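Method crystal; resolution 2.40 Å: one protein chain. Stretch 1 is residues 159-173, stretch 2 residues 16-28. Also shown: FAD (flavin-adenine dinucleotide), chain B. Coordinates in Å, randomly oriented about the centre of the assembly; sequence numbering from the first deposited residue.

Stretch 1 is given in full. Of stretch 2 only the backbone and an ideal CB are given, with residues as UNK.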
# COMPACT_ATOMS: atom_id res chain seq x y z
N ASP A 159 -9.60 -3.33 5.41
CA ASP A 159 -9.72 -4.59 6.11
C ASP A 159 -8.37 -5.38 6.21
O ASP A 159 -8.15 -6.11 7.17
CB ASP A 159 -10.76 -5.44 5.43
CG ASP A 159 -11.20 -6.58 6.27
OD1 ASP A 159 -11.67 -6.31 7.41
OD2 ASP A 159 -11.04 -7.74 5.80
N LEU A 160 -7.49 -5.20 5.22
CA LEU A 160 -6.13 -5.75 5.27
C LEU A 160 -5.30 -5.16 6.40
O LEU A 160 -4.59 -5.88 7.16
CB LEU A 160 -5.43 -5.52 3.95
CG LEU A 160 -3.93 -5.85 3.90
CD1 LEU A 160 -3.63 -7.32 4.22
CD2 LEU A 160 -3.43 -5.45 2.53
N ILE A 161 -5.41 -3.85 6.49
CA ILE A 161 -4.73 -3.05 7.51
C ILE A 161 -5.19 -3.33 8.89
O ILE A 161 -4.35 -3.38 9.78
CB ILE A 161 -4.89 -1.55 7.18
CG1 ILE A 161 -3.87 -1.23 6.12
CG2 ILE A 161 -4.65 -0.64 8.37
CD1 ILE A 161 -4.45 -0.27 5.16
N ARG A 162 -6.50 -3.50 9.04
CA ARG A 162 -7.12 -3.91 10.32
C ARG A 162 -6.49 -5.24 10.82
O ARG A 162 -6.07 -5.34 11.94
CB ARG A 162 -8.66 -4.03 10.20
CG ARG A 162 -9.29 -4.93 11.29
CD ARG A 162 -10.56 -5.66 10.92
NE ARG A 162 -10.43 -6.57 9.78
CZ ARG A 162 -10.05 -7.86 9.82
NH1 ARG A 162 -9.71 -8.46 10.99
NH2 ARG A 162 -9.99 -8.54 8.67
N ARG A 163 -6.41 -6.23 9.95
CA ARG A 163 -5.79 -7.53 10.28
C ARG A 163 -4.30 -7.46 10.61
O ARG A 163 -3.83 -8.07 11.57
CB ARG A 163 -5.99 -8.51 9.13
CG ARG A 163 -5.55 -9.95 9.41
CD ARG A 163 -6.05 -10.50 10.75
NE ARG A 163 -5.54 -11.84 10.97
CZ ARG A 163 -5.59 -12.51 12.13
NH1 ARG A 163 -6.12 -11.97 13.23
NH2 ARG A 163 -5.09 -13.75 12.20
N LEU A 164 -3.55 -6.70 9.83
CA LEU A 164 -2.14 -6.51 10.13
C LEU A 164 -1.95 -5.78 11.44
O LEU A 164 -0.97 -6.02 12.13
CB LEU A 164 -1.40 -5.79 9.03
CG LEU A 164 -1.32 -6.50 7.69
CD1 LEU A 164 -0.84 -5.56 6.62
CD2 LEU A 164 -0.38 -7.68 7.71
N ALA A 165 -2.89 -4.91 11.80
CA ALA A 165 -2.83 -4.25 13.09
C ALA A 165 -3.16 -5.21 14.20
O ALA A 165 -2.55 -5.13 15.24
CB ALA A 165 -3.77 -3.07 13.13
N GLU A 166 -4.11 -6.13 14.00
CA GLU A 166 -4.34 -7.21 14.96
C GLU A 166 -3.07 -8.05 15.17
O GLU A 166 -2.67 -8.34 16.31
CB GLU A 166 -5.49 -8.12 14.50
CG GLU A 166 -6.88 -7.60 14.89
CD GLU A 166 -8.06 -8.19 14.11
OE1 GLU A 166 -7.87 -9.10 13.25
OE2 GLU A 166 -9.20 -7.71 14.35
N LEU A 167 -2.44 -8.45 14.07
CA LEU A 167 -1.17 -9.24 14.12
C LEU A 167 -0.01 -8.52 14.79
O LEU A 167 0.94 -9.16 15.22
CB LEU A 167 -0.75 -9.67 12.71
CG LEU A 167 -1.68 -10.71 12.08
CD1 LEU A 167 -1.28 -10.94 10.64
CD2 LEU A 167 -1.67 -12.01 12.84
N ALA A 168 -0.09 -7.18 14.86
CA ALA A 168 0.88 -6.36 15.57
C ALA A 168 0.80 -6.54 17.03
O ALA A 168 1.78 -6.28 17.72
CB ALA A 168 0.67 -4.89 15.26
N GLY A 169 -0.38 -6.90 17.53
CA GLY A 169 -0.60 -7.03 18.99
C GLY A 169 -0.30 -5.72 19.73
O GLY A 169 -0.77 -4.64 19.34
N ASP A 170 0.57 -5.81 20.74
CA ASP A 170 0.94 -4.67 21.60
C ASP A 170 2.11 -3.84 21.07
O ASP A 170 2.52 -2.87 21.73
CB ASP A 170 1.27 -5.16 23.01
CG ASP A 170 2.31 -6.27 23.00
OD1 ASP A 170 2.10 -7.21 22.18
OD2 ASP A 170 3.29 -6.24 23.79
N SER A 171 2.63 -4.17 19.90
CA SER A 171 3.77 -3.45 19.35
C SER A 171 3.44 -2.01 18.90
O SER A 171 4.35 -1.21 18.72
CB SER A 171 4.43 -4.23 18.18
OG SER A 171 3.58 -4.41 17.06
N LEU A 172 2.16 -1.69 18.73
CA LEU A 172 1.78 -0.44 18.09
C LEU A 172 1.87 0.79 18.97
O LEU A 172 1.24 0.85 20.03
CB LEU A 172 0.37 -0.54 17.57
CG LEU A 172 0.11 -1.58 16.50
CD1 LEU A 172 -1.38 -1.53 16.17
CD2 LEU A 172 0.98 -1.33 15.28
N LEU A 173 2.58 1.80 18.49
CA LEU A 173 2.77 3.02 19.23
C LEU A 173 2.50 4.27 18.39
O LEU A 173 3.19 4.54 17.39
CB LEU A 173 4.20 3.06 19.77
CG LEU A 173 4.60 4.36 20.48
CD1 LEU A 173 3.79 4.66 21.73
CD2 LEU A 173 6.06 4.25 20.81
N UNK A 16 2.22 2.01 7.40
CA UNK A 16 1.52 1.66 6.18
C UNK A 16 1.72 0.17 5.91
O UNK A 16 2.20 -0.57 6.76
CB UNK A 16 2.01 2.51 5.00
N UNK A 17 1.34 -0.25 4.71
CA UNK A 17 1.46 -1.63 4.37
C UNK A 17 2.89 -2.21 4.56
O UNK A 17 3.02 -3.36 4.96
CB UNK A 17 1.01 -1.81 2.92
N UNK A 18 3.95 -1.46 4.25
CA UNK A 18 5.25 -2.04 4.30
C UNK A 18 5.69 -2.28 5.75
O UNK A 18 6.19 -3.37 6.05
CB UNK A 18 6.25 -1.14 3.57
N UNK A 19 5.48 -1.31 6.62
CA UNK A 19 5.83 -1.43 8.03
C UNK A 19 5.00 -2.47 8.77
O UNK A 19 5.48 -3.15 9.66
CB UNK A 19 5.67 -0.07 8.72
N UNK A 20 3.73 -2.56 8.42
CA UNK A 20 2.82 -3.45 9.11
C UNK A 20 3.07 -4.89 8.68
O UNK A 20 2.95 -5.79 9.47
CB UNK A 20 1.37 -3.05 8.84
N UNK A 21 3.39 -5.08 7.41
CA UNK A 21 3.60 -6.41 6.89
C UNK A 21 4.86 -6.91 7.48
O UNK A 21 4.88 -7.96 8.05
CB UNK A 21 3.65 -6.44 5.36
N UNK A 22 5.92 -6.11 7.39
CA UNK A 22 7.21 -6.46 8.01
C UNK A 22 7.04 -6.73 9.49
O UNK A 22 7.61 -7.68 10.01
CB UNK A 22 8.23 -5.34 7.80
N UNK A 23 6.30 -5.88 10.17
CA UNK A 23 6.10 -6.10 11.60
C UNK A 23 5.49 -7.47 11.85
O UNK A 23 5.89 -8.19 12.74
CB UNK A 23 5.21 -5.01 12.19
N UNK A 24 4.50 -7.84 11.05
CA UNK A 24 3.82 -9.09 11.25
C UNK A 24 4.75 -10.30 11.00
O UNK A 24 4.72 -11.26 11.76
CB UNK A 24 2.60 -9.16 10.33
N UNK A 25 5.54 -10.24 9.94
CA UNK A 25 6.57 -11.23 9.67
C UNK A 25 7.58 -11.42 10.82
O UNK A 25 7.90 -12.56 11.21
CB UNK A 25 7.32 -10.83 8.40
N UNK A 26 8.08 -10.29 11.36
CA UNK A 26 9.09 -10.32 12.40
C UNK A 26 8.58 -10.96 13.69
O UNK A 26 9.24 -11.88 14.25
CB UNK A 26 9.58 -8.90 12.68
N UNK A 27 7.40 -10.51 14.13
CA UNK A 27 6.73 -11.09 15.27
C UNK A 27 6.46 -12.57 15.10
O UNK A 27 6.61 -13.35 16.03
CB UNK A 27 5.42 -10.35 15.53
N UNK A 28 6.07 -12.95 13.90
CA UNK A 28 5.84 -14.35 13.60
C UNK A 28 7.13 -15.15 13.70
O UNK A 28 7.13 -16.26 14.19
CB UNK A 28 5.23 -14.50 12.21
PA FAD B . 2.59 4.54 3.26
O1A FAD B . 1.33 3.77 3.05
O2A FAD B . 2.71 5.95 2.76
O5B FAD B . 2.89 4.50 4.82
C5B FAD B . 3.87 5.31 5.43
C4B FAD B . 3.41 5.51 6.85
O4B FAD B . 4.45 6.17 7.60
C3B FAD B . 2.14 6.37 6.93
O3B FAD B . 1.10 5.69 7.63
C2B FAD B . 2.61 7.62 7.65
O2B FAD B . 1.62 8.23 8.48
C1B FAD B . 3.82 7.12 8.43
N9A FAD B . 4.79 8.18 8.74
C8A FAD B . 5.22 9.13 7.90
N7A FAD B . 6.10 9.93 8.53
C5A FAD B . 6.25 9.48 9.78
C6A FAD B . 7.03 9.89 10.96
N6A FAD B . 7.84 10.96 10.86
N1A FAD B . 6.91 9.18 12.09
C2A FAD B . 6.10 8.11 12.16
N3A FAD B . 5.35 7.68 11.12
C4A FAD B . 5.38 8.32 9.93
N1 FAD B . 0.33 -0.62 -5.41
C2 FAD B . -0.16 -1.81 -5.83
O2 FAD B . 0.55 -2.84 -5.68
N3 FAD B . -1.37 -1.94 -6.39
C4 FAD B . -2.18 -0.90 -6.58
O4 FAD B . -3.31 -1.04 -7.09
C4X FAD B . -1.72 0.43 -6.16
N5 FAD B . -2.49 1.52 -6.33
C5X FAD B . -2.07 2.73 -5.92
C6 FAD B . -2.90 3.83 -6.10
C7 FAD B . -2.51 5.09 -5.70
C7M FAD B . -3.43 6.26 -5.89
C8 FAD B . -1.19 5.27 -5.04
C8M FAD B . -0.70 6.62 -4.56
C9 FAD B . -0.35 4.17 -4.87
C9A FAD B . -0.73 2.90 -5.29
N10 FAD B . 0.09 1.75 -5.12
C10 FAD B . -0.38 0.51 -5.53
C1' FAD B . 1.40 1.84 -4.48
C2' FAD B . 1.20 1.65 -2.99
O2' FAD B . 0.08 2.41 -2.51
C3' FAD B . 2.47 2.02 -2.23
O3' FAD B . 3.60 1.44 -2.90
C4' FAD B . 2.41 1.50 -0.79
O4' FAD B . 1.10 1.62 -0.23
C5' FAD B . 3.38 2.24 0.11
O5' FAD B . 3.40 1.61 1.39
P FAD B . 4.26 2.27 2.57
O1P FAD B . 3.88 1.61 3.86
O2P FAD B . 5.67 2.26 2.10
O3P FAD B . 3.81 3.81 2.51

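Position 16 precedes the helix and lies beside the FAD diphosphate. An ideal CB there would come within 2.2 Å of FAD O5B, so a residue without a side chain is strongly favoured; it is Gly16, at the N-cap. At 17, CA-to-CB runs sideways to stretch 1, yet Leu160 and Leu164 offer methyl groups nearby, which suits a branched or long aliphatic chain able to reach across. The residue is Ile17, whose CD1 lies 3.5 Å from Leu160 CD2 and 3.8 Å from Leu164 CD1.

Position 18 points away, so stretch 1 sets no demand; Ala18 donates its backbone N to FAD O1P at 3.1 Å. Position 19 is likewise beyond reach, so stretch 1 would allow many residues; it is Gly19.

At 20 CA-to-CB points toward stretch 1, with the ideal CB 3.9 Å from Leu164 CB and Ile161, Ala165 and Leu172 around it. Leucine, isoleucine or methionine could fill this apolar setting. Leu20 does so with chi1 m and chi2 t: its CD1 lies 4.2 Å from Ile161 CG2, its CD2 4.3 Å from Leu172 CD2. A water donates to Leu20 O and Leu164 O, 2.8 Å from each, joining the two backbones.

Position 21 points sideways, its CB 4.7 Å from Leu164 CD1; a large apolar or aromatic group could bend back onto that leucine. Trp21 brings CE3 to 4.3 Å from Leu164 CD2.

Position 22 is out of reach and open to many residues; Leu22 makes no contact with stretch 1. Position 23 points toward stretch 1, where Ser171 OG lies 5.2 Å from the ideal CB, a span suited to a short chain ending in a donor, such as asparagine, with histidine or glutamine possible. The deposited Asn23 gives ND2 to Ser171 OG at 2.9 Å in a nearly straight hydrogen bond; that hydroxyl in turn donates to Ala168 O, so the amide joins a short relay to that carbonyl. The water also accepts from Asn23 ND2 at 3.3 Å.

At 24 the CB already sits 4.1 Å from Leu167 CB and 4.2 Å from Leu164 CD2, favouring a small apolar residue. Ala24 lies where the backbones are near, its CA 5.8 Å from Leu167 CA, and with 17, 20 and 21 surrounds the Leu164 knob.

Positions 25 and 26 are out of reach and unrestricted by stretch 1; neither Arg25, hydrogen-bonded elsewhere in the structure, nor Leu26 touches it. Position 27 faces the carbonyls of Leu167 and Ala168 and, farther out, the Asp170 carboxylate, calling for a long basic chain, lysine or arginine. Arg27 extends there: NH2 forms a salt bridge with Asp170 OD1 at 3.2 Å, its hydrogen bond weak, while Ala168 O lies over one face of the guanidinium. Position 28 points sideways and tolerates many residues; Arg28 makes no contact with stretch 1.

Stretch 2 (16-28) GIAGLWLNARLRR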
# COMPACT_ATOMS: atom_id res chain seq x y z
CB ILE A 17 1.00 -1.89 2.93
CG1 ILE A 17 0.86 -3.38 2.69
CG2 ILE A 17 1.93 -1.29 1.88
CD1 ILE A 17 -0.44 -3.88 3.25
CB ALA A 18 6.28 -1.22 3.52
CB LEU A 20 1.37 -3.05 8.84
CG LEU A 20 0.75 -1.91 9.66
CD1 LEU A 20 -0.63 -1.53 9.09
CD2 LEU A 20 0.58 -2.29 11.14
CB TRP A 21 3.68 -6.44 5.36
CG TRP A 21 3.75 -7.81 4.81
CD1 TRP A 21 4.81 -8.65 4.85
CD2 TRP A 21 2.69 -8.53 4.16
NE1 TRP A 21 4.47 -9.85 4.27
CE2 TRP A 21 3.19 -9.79 3.82
CE3 TRP A 21 1.35 -8.22 3.84
CZ2 TRP A 21 2.41 -10.76 3.18
CZ3 TRP A 21 0.59 -9.18 3.19
CH2 TRP A 21 1.12 -10.43 2.86
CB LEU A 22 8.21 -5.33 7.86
CG LEU A 22 9.55 -5.42 8.64
CD1 LEU A 22 10.38 -6.61 8.14
CD2 LEU A 22 10.34 -4.11 8.53
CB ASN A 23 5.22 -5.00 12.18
CG ASN A 23 5.17 -5.00 13.71
OD1 ASN A 23 6.21 -5.07 14.36
ND2 ASN A 23 3.98 -4.87 14.27
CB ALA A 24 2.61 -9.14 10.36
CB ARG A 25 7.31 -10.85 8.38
CG ARG A 25 6.49 -11.13 7.10
CD ARG A 25 6.60 -12.57 6.58
NE ARG A 25 7.99 -12.80 6.16
CZ ARG A 25 8.54 -12.36 5.02
NH1 ARG A 25 7.83 -11.73 4.05
NH2 ARG A 25 9.83 -12.57 4.82
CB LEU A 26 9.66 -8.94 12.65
CG LEU A 26 10.56 -8.40 11.53
CD1 LEU A 26 10.99 -6.98 11.79
CD2 LEU A 26 11.81 -9.24 11.28
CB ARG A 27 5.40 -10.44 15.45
CG ARG A 27 5.51 -9.04 15.97
CD ARG A 27 4.11 -8.48 16.16
NE ARG A 27 3.51 -8.89 17.42
CZ ARG A 27 3.95 -8.46 18.60
NH1 ARG A 27 4.99 -7.63 18.71
NH2 ARG A 27 3.33 -8.85 19.68
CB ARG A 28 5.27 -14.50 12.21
CG ARG A 28 4.63 -15.85 11.99
CD ARG A 28 4.16 -15.95 10.56
NE ARG A 28 3.79 -17.32 10.22
CZ ARG A 28 2.64 -17.73 9.69
NH1 ARG A 28 2.48 -19.03 9.42
NH2 ARG A 28 1.63 -16.89 9.44
O HOH W 1 1.77 -5.74 12.05
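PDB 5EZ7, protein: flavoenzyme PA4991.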